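Local coordinates for protein inositol 2-dehydrogenase (Sinorhizobium meliloti, PDB 4HKT) that oxidises myo-inositol to 2-keto-myo-inositol (scyllo-inosose) with NAD+ as the hydride acceptor, the first step of myo-inositol degradation, at residues V4-L9 / S290-I295; R102-L107 / D307-L312; K116-F121 / A299-S304. All coordinates share one frame; numbering follows the deposited sequence. Where two conformers were deposited one is given.

Contact 1 (V4-L9 / S290-I295)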
# COMPACT_ATOMS: atom_id res chain seq x y z
N VAL B 4 -17.97 -34.82 16.11
CA VAL B 4 -18.57 -34.01 17.19
C VAL B 4 -19.97 -33.60 16.80
O VAL B 4 -20.18 -32.96 15.75
CB VAL B 4 -17.72 -32.77 17.51
CG1 VAL B 4 -18.34 -31.94 18.62
CG2 VAL B 4 -16.32 -33.18 17.92
N ARG B 5 -20.94 -33.97 17.63
CA ARG B 5 -22.34 -33.63 17.37
C ARG B 5 -22.71 -32.36 18.15
O ARG B 5 -22.61 -32.31 19.38
CB ARG B 5 -23.27 -34.79 17.74
CG ARG B 5 -23.11 -36.01 16.83
CD ARG B 5 -24.05 -37.17 17.18
NE ARG B 5 -25.41 -36.95 16.68
CZ ARG B 5 -25.94 -37.56 15.63
NH1 ARG B 5 -25.24 -38.46 14.95
NH2 ARG B 5 -27.18 -37.29 15.25
N PHE B 6 -23.13 -31.34 17.40
CA PHE B 6 -23.39 -30.00 17.93
C PHE B 6 -24.88 -29.68 18.02
O PHE B 6 -25.65 -29.94 17.10
CB PHE B 6 -22.75 -28.94 17.01
CG PHE B 6 -21.27 -28.80 17.17
CD1 PHE B 6 -20.73 -27.74 17.90
CD2 PHE B 6 -20.40 -29.70 16.58
CE1 PHE B 6 -19.36 -27.61 18.05
CE2 PHE B 6 -19.03 -29.58 16.72
CZ PHE B 6 -18.50 -28.52 17.44
N GLY B 7 -25.26 -29.08 19.13
CA GLY B 7 -26.53 -28.39 19.24
C GLY B 7 -26.22 -26.91 19.21
O GLY B 7 -25.28 -26.48 19.88
N LEU B 8 -26.99 -26.16 18.43
CA LEU B 8 -26.89 -24.70 18.36
C LEU B 8 -28.06 -24.10 19.10
O LEU B 8 -29.21 -24.48 18.85
CB LEU B 8 -26.90 -24.23 16.89
CG LEU B 8 -26.99 -22.72 16.62
CD1 LEU B 8 -25.88 -21.97 17.33
CD2 LEU B 8 -26.93 -22.43 15.13
N LEU B 9 -27.78 -23.16 20.00
CA LEU B 9 -28.80 -22.44 20.74
C LEU B 9 -28.73 -21.00 20.34
O LEU B 9 -27.73 -20.32 20.60
CB LEU B 9 -28.58 -22.56 22.25
CG LEU B 9 -28.23 -23.94 22.78
CD1 LEU B 9 -28.17 -23.87 24.30
CD2 LEU B 9 -29.23 -24.98 22.34
N SER B 290 -10.46 -25.19 16.56
CA SER B 290 -9.77 -25.22 17.85
C SER B 290 -10.66 -25.83 18.97
O SER B 290 -10.18 -26.54 19.86
CB SER B 290 -9.34 -23.82 18.23
OG SER B 290 -8.68 -23.84 19.45
N PHE B 291 -11.94 -25.57 18.91
CA PHE B 291 -12.86 -26.08 19.93
C PHE B 291 -12.91 -27.61 19.86
O PHE B 291 -12.79 -28.31 20.86
CB PHE B 291 -14.25 -25.49 19.68
CG PHE B 291 -15.28 -25.90 20.67
CD1 PHE B 291 -15.05 -25.77 22.02
CD2 PHE B 291 -16.50 -26.34 20.24
CE1 PHE B 291 -16.02 -26.14 22.94
CE2 PHE B 291 -17.46 -26.72 21.16
CZ PHE B 291 -17.23 -26.59 22.50
N ILE B 292 -13.02 -28.12 18.65
CA ILE B 292 -13.00 -29.56 18.42
C ILE B 292 -11.68 -30.19 18.85
O ILE B 292 -11.66 -31.28 19.44
CB ILE B 292 -13.31 -29.83 16.95
CG1 ILE B 292 -14.77 -29.49 16.70
CG2 ILE B 292 -13.01 -31.27 16.58
CD1 ILE B 292 -15.15 -29.41 15.25
N ALA B 293 -10.59 -29.49 18.60
CA ALA B 293 -9.29 -30.00 18.99
C ALA B 293 -9.26 -30.13 20.49
O ALA B 293 -8.67 -31.07 21.04
CB ALA B 293 -8.18 -29.07 18.50
N ALA B 294 -9.88 -29.17 21.16
CA ALA B 294 -9.98 -29.18 22.61
C ALA B 294 -10.78 -30.38 23.07
O ALA B 294 -10.44 -31.00 24.06
CB ALA B 294 -10.63 -27.91 23.12
N ILE B 295 -11.88 -30.66 22.38
CA ILE B 295 -12.73 -31.79 22.72
C ILE B 295 -11.99 -33.10 22.48
O ILE B 295 -11.98 -33.99 23.35
CB ILE B 295 -14.02 -31.77 21.90
CG1 ILE B 295 -14.91 -30.61 22.34
CG2 ILE B 295 -14.79 -33.09 22.06
CD1 ILE B 295 -16.07 -30.37 21.41
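Val4 and Phe6 of strand 4-9 meet helix segment 290-295, whose axis passes 10.7 Å from that of the strand, with their N-to-C directions 122° apart. The nearest backbones are those of Val4 and Ile292, with CA atoms 7.2 Å apart. Strand 4-9 is an inner strand of the parallel Rossmann sheet. Helix 281-297, from the C-terminal part of the chain, lies across it and also touches strands 28-34, 66-69 and 89-93.

Val4 points at the helix and divides its two methyls between two turns. CG1 stands anti to the backbone N (chi1 180°) and meets Ile295 CD1 tip to tip at 3.9 Å. CG2 lies 4.0 Å from Ile292 CG2, and these two side chains slide past each other in opposite directions. Phe6 brings in the far end of its ring. Its CZ is 3.9 Å from Ile292 CG1, which sits at the ring edge and near the ring plane. Next to it, Phe6 CE1 lies 3.8 Å from Phe291 CE2. This carbon of Phe6 comes to the edge of the Phe291 ring, close to its plane. Ile295 CD1 also lies over one face of the Phe291 ring, 3.9 Å above the plane and toward the rim. Phe6 and Ile292 both touch Ala28, a residue of the sodium site, and Ile292 also touches Asn25 of that site.

In the sheet, the backbones of Val4 and Phe6 pair with Arg29 in the neighbouring strand. Toward the helix the chemistry is different. Every atom that touches across this contact is carbon, so the helix is held on the strand by apolar packing.

Contact 2 (R102-L107 / D307-L312). With EDO (1,2-ethanediol), chain S.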
# COMPACT_ATOMS: atom_id res chain seq x y z
N ARG B 102 -21.33 -13.04 39.12
CA ARG B 102 -22.03 -14.14 38.38
C ARG B 102 -21.09 -14.98 37.52
O ARG B 102 -21.25 -16.23 37.44
CB ARG B 102 -23.11 -13.54 37.46
CG ARG B 102 -24.03 -14.52 36.75
CD ARG B 102 -24.87 -15.34 37.75
NE ARG B 102 -25.53 -16.48 37.13
CZ ARG B 102 -25.02 -17.72 37.05
NH1 ARG B 102 -23.79 -18.01 37.51
NH2 ARG B 102 -25.76 -18.68 36.53
N VAL B 103 -20.15 -14.33 36.84
CA VAL B 103 -19.19 -15.04 35.98
C VAL B 103 -18.36 -15.98 36.83
O VAL B 103 -18.15 -17.14 36.48
CB VAL B 103 -18.24 -14.09 35.22
CG1 VAL B 103 -17.17 -14.89 34.50
CG2 VAL B 103 -19.02 -13.17 34.28
N ARG B 104 -17.87 -15.49 37.95
CA ARG B 104 -17.12 -16.28 38.92
C ARG B 104 -17.86 -17.51 39.43
O ARG B 104 -17.28 -18.59 39.52
CB ARG B 104 -16.66 -15.41 40.11
CG ARG B 104 -15.40 -14.58 39.81
CD ARG B 104 -14.85 -13.92 41.08
NE ARG B 104 -15.74 -12.84 41.48
CZ ARG B 104 -15.64 -11.56 41.09
NH1 ARG B 104 -14.63 -11.14 40.31
NH2 ARG B 104 -16.54 -10.69 41.54
N ALA B 105 -19.14 -17.35 39.72
CA ALA B 105 -19.98 -18.45 40.15
C ALA B 105 -20.10 -19.49 39.04
O ALA B 105 -20.04 -20.68 39.30
CB ALA B 105 -21.37 -17.94 40.54
N CYS B 106 -20.28 -19.03 37.82
CA CYS B 106 -20.38 -19.88 36.66
C CYS B 106 -19.09 -20.73 36.42
O CYS B 106 -19.14 -21.94 36.29
CB CYS B 106 -20.71 -19.00 35.47
SG CYS B 106 -20.80 -19.80 33.89
N LEU B 107 -17.94 -20.05 36.42
CA LEU B 107 -16.65 -20.72 36.27
C LEU B 107 -16.37 -21.75 37.37
O LEU B 107 -15.74 -22.75 37.12
CB LEU B 107 -15.52 -19.68 36.22
CG LEU B 107 -15.63 -18.65 35.06
CD1 LEU B 107 -14.42 -17.73 35.03
CD2 LEU B 107 -15.84 -19.33 33.70
N ASP B 307 -10.44 -16.05 30.47
CA ASP B 307 -10.20 -14.96 29.52
C ASP B 307 -11.44 -14.11 29.40
O ASP B 307 -11.34 -12.89 29.31
CB ASP B 307 -9.75 -15.46 28.14
CG ASP B 307 -8.36 -16.12 28.16
OD1 ASP B 307 -7.45 -15.63 28.86
OD2 ASP B 307 -8.21 -17.18 27.50
N GLY B 308 -12.63 -14.72 29.42
CA GLY B 308 -13.88 -13.91 29.43
C GLY B 308 -14.00 -13.05 30.69
O GLY B 308 -14.41 -11.89 30.64
N LEU B 309 -13.64 -13.61 31.82
CA LEU B 309 -13.66 -12.88 33.06
C LEU B 309 -12.67 -11.72 33.04
O LEU B 309 -12.98 -10.60 33.47
CB LEU B 309 -13.34 -13.83 34.23
CG LEU B 309 -13.25 -13.17 35.61
CD1 LEU B 309 -14.54 -12.45 35.91
CD2 LEU B 309 -12.95 -14.20 36.70
N ALA B 310 -11.44 -11.99 32.59
CA ALA B 310 -10.41 -10.96 32.53
C ALA B 310 -10.79 -9.74 31.68
O ALA B 310 -10.55 -8.59 32.08
CB ALA B 310 -9.10 -11.58 32.02
N ALA B 311 -11.41 -9.98 30.53
CA ALA B 311 -11.84 -8.90 29.65
C ALA B 311 -12.96 -8.07 30.28
O ALA B 311 -12.97 -6.86 30.17
CB ALA B 311 -12.22 -9.46 28.30
N LEU B 312 -13.87 -8.71 30.98
CA LEU B 312 -14.95 -8.03 31.67
C LEU B 312 -14.42 -7.19 32.82
O LEU B 312 -14.87 -6.08 32.97
CB LEU B 312 -15.97 -9.04 32.18
CG LEU B 312 -17.16 -8.45 32.92
CD1 LEU B 312 -18.00 -7.62 31.98
CD2 LEU B 312 -17.98 -9.56 33.55
C1 EDO S . -2.54 -14.65 26.71
O1 EDO S . -2.70 -15.16 25.38
C2 EDO S . -3.83 -13.99 27.21
O2 EDO S . -4.98 -14.84 27.00
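Leu309 is met by three residues of the facing helix at once: Val103, Arg104 and Leu107. Segments 102-107 and 307-312 run almost antiparallel, at 170°, and their axes come within 10.4 Å. Helix 100-112 is the crossover helix between strands 89-93 and 117-120 of the Rossmann fold, a beta-alpha-beta unit. Helix 305-324 comes from the C-terminal end of the chain and packs beside it.

The two branches of Leu309 go to different partners. CD1 lies 3.9 Å from Val103 CG1. CD2 lies 4.0 Å from Arg104 CG, and here the two side chains cross at about a right angle. Leu107 CD1 meets the root of the same side chain, 4.1 Å from Leu309 CB.

Arg104 gives only its aliphatic part to this contact. Its chain bends at chi3, and its NH2 forms a salt bridge with Glu101 on its own helix. The hydrophobic strip thus ends at an exposed, charged side chain, while Val103 and Leu312 carry it into buried ground.

Asp307 points away from helix 100-112. Its carboxylate serves the other side of its helix, in a salt bridge with Arg181 of helix 168-184. A 1,2-ethanediol molecule, probably from the crystallisation liquor, makes a weak hydrogen bond from O2 to Asp307 OD1.

At the buried end, the second methyl of Val103, CG2, touches Leu312 CD2 at 3.8 Å.

Contact 3 (K116-F121 / A299-S304)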
# COMPACT_ATOMS: atom_id res chain seq x y z
N LYS B 116 -15.62 -28.36 29.56
CA LYS B 116 -14.85 -27.65 28.57
C LYS B 116 -15.67 -26.44 28.14
O LYS B 116 -16.82 -26.60 27.74
CB LYS B 116 -14.60 -28.55 27.36
CG LYS B 116 -13.75 -29.79 27.66
CD LYS B 116 -13.52 -30.57 26.36
CE LYS B 116 -12.67 -31.81 26.59
NZ LYS B 116 -13.35 -32.76 27.53
N LEU B 117 -15.10 -25.25 28.28
CA LEU B 117 -15.75 -24.00 27.90
C LEU B 117 -14.75 -23.13 27.14
O LEU B 117 -13.69 -22.79 27.67
CB LEU B 117 -16.25 -23.24 29.16
CG LEU B 117 -16.66 -21.77 29.00
CD1 LEU B 117 -17.92 -21.73 28.19
CD2 LEU B 117 -16.88 -21.04 30.33
N MSE B 118 -15.12 -22.75 25.94
CA MSE B 118 -14.42 -21.75 25.19
C MSE B 118 -15.38 -20.61 25.05
O MSE B 118 -16.58 -20.82 24.80
CB MSE B 118 -14.11 -22.29 23.80
CG MSE B 118 -13.38 -21.25 22.96
SE MSE B 118 -12.89 -22.01 21.20
CE MSE B 118 -11.45 -23.17 21.79
N VAL B 119 -14.87 -19.38 25.18
CA VAL B 119 -15.70 -18.21 25.01
C VAL B 119 -15.42 -17.63 23.65
O VAL B 119 -14.35 -17.81 23.10
CB VAL B 119 -15.49 -17.15 26.15
CG1 VAL B 119 -15.74 -17.77 27.51
CG2 VAL B 119 -14.10 -16.55 26.12
N GLY B 120 -16.36 -16.89 23.11
CA GLY B 120 -16.24 -16.41 21.75
C GLY B 120 -15.43 -15.14 21.56
O GLY B 120 -15.98 -14.08 21.29
N PHE B 121 -14.11 -15.21 21.71
CA PHE B 121 -13.29 -14.06 21.31
C PHE B 121 -12.67 -14.50 19.99
O PHE B 121 -11.53 -14.93 19.94
CB PHE B 121 -12.25 -13.71 22.34
CG PHE B 121 -12.81 -13.06 23.59
CD1 PHE B 121 -13.61 -11.97 23.50
CD2 PHE B 121 -12.40 -13.48 24.83
CE1 PHE B 121 -14.09 -11.35 24.64
CE2 PHE B 121 -12.85 -12.87 25.98
CZ PHE B 121 -13.72 -11.81 25.89
N ALA B 299 -6.74 -30.71 25.10
CA ALA B 299 -5.81 -29.58 25.23
C ALA B 299 -6.48 -28.45 26.04
O ALA B 299 -7.70 -28.30 25.96
CB ALA B 299 -5.44 -29.09 23.85
N GLU B 300 -5.72 -27.67 26.79
CA GLU B 300 -6.35 -26.61 27.57
C GLU B 300 -6.85 -25.54 26.60
O GLU B 300 -6.25 -25.30 25.54
CB GLU B 300 -5.47 -26.08 28.73
CG GLU B 300 -4.39 -25.05 28.44
CD GLU B 300 -3.70 -24.61 29.74
OE1 GLU B 300 -4.39 -24.08 30.65
OE2 GLU B 300 -2.46 -24.79 29.86
N ILE B 301 -8.00 -24.96 26.94
CA ILE B 301 -8.75 -24.13 25.99
C ILE B 301 -8.26 -22.70 26.11
O ILE B 301 -8.01 -22.23 27.22
CB ILE B 301 -10.27 -24.22 26.28
CG1 ILE B 301 -10.77 -25.62 25.93
CG2 ILE B 301 -11.07 -23.15 25.51
CD1 ILE B 301 -12.27 -25.84 26.07
N ALA B 302 -8.12 -22.04 24.97
CA ALA B 302 -7.96 -20.58 24.87
C ALA B 302 -8.77 -20.12 23.67
O ALA B 302 -8.67 -20.71 22.63
CB ALA B 302 -6.50 -20.20 24.68
N PRO B 303 -9.59 -19.07 23.82
CA PRO B 303 -9.95 -18.28 24.99
C PRO B 303 -10.83 -19.07 25.98
O PRO B 303 -11.82 -19.67 25.62
CB PRO B 303 -10.69 -17.09 24.40
CG PRO B 303 -11.14 -17.52 23.07
CD PRO B 303 -10.38 -18.71 22.63
N SER B 304 -10.39 -19.09 27.22
CA SER B 304 -11.06 -19.79 28.28
C SER B 304 -12.11 -18.91 28.97
O SER B 304 -12.25 -17.71 28.69
CB SER B 304 -10.02 -20.15 29.31
OG SER B 304 -9.51 -18.95 29.93
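The carbonyl oxygen of Pro303 is approached by two groups of strand 117-120. Val119 N donates a hydrogen bond to Pro303 O at 3.1 Å, with an N-H...O angle of 162°. The donor stands above the carbonyl plane, 37° out of it. Met118, present as selenomethionine, adds a CA-H...O contact from its CA to the same Pro303 O at 3.4 Å.

Ile301 and Pro303 supply the apolar part. Ile301 CG2 packs 3.6 Å from Met118 CB. Pro303, which follows a cis peptide bond, packs its ring against Met118, Val119 and Phe121. Its CB meets the edge of the Phe121 ring, near the ring plane, 4.0 Å from CD2. Val119 CG2, set between the backbone N and carbonyl carbon, reaches Ser304 O at 3.4 Å. It also lies 3.9 Å from Pro303 CB. An alanine at Val119 would probably open a gap beside Pro303 CB and the Ser304 carbonyl.

Ser304 is the N-cap of helix 305-324. Its side chain caps a backbone N in the first turn, and its own N bonds to Asp307 OD2, which fits a capping box. Within this chain, strand 117-120 is the last of the Rossmann sheet. One backbone hydrogen bond and apolar packing thus tie the loop between helices 281-297 and 305-324 to that edge.

How the contacts relate
All three contacts join the Rossmann domain to helices 281-297 and 305-324 or to the loop between them. Contact 1 is the most buried and wholly apolar, under a helix laid on inner strands. Contact 2 packs helix against helix and runs from buried residues out to an exposed arginine. Contact 3 lies at the edge strand and alone has a hydrogen bond between its segments. It touches both of the others. Met118 CE rests on Phe291 CA of contact 1, and Phe121 CZ meets Ala311 CB of contact 2. Contacts 1 and 2 do not touch, and their centres are about 21 Å apart.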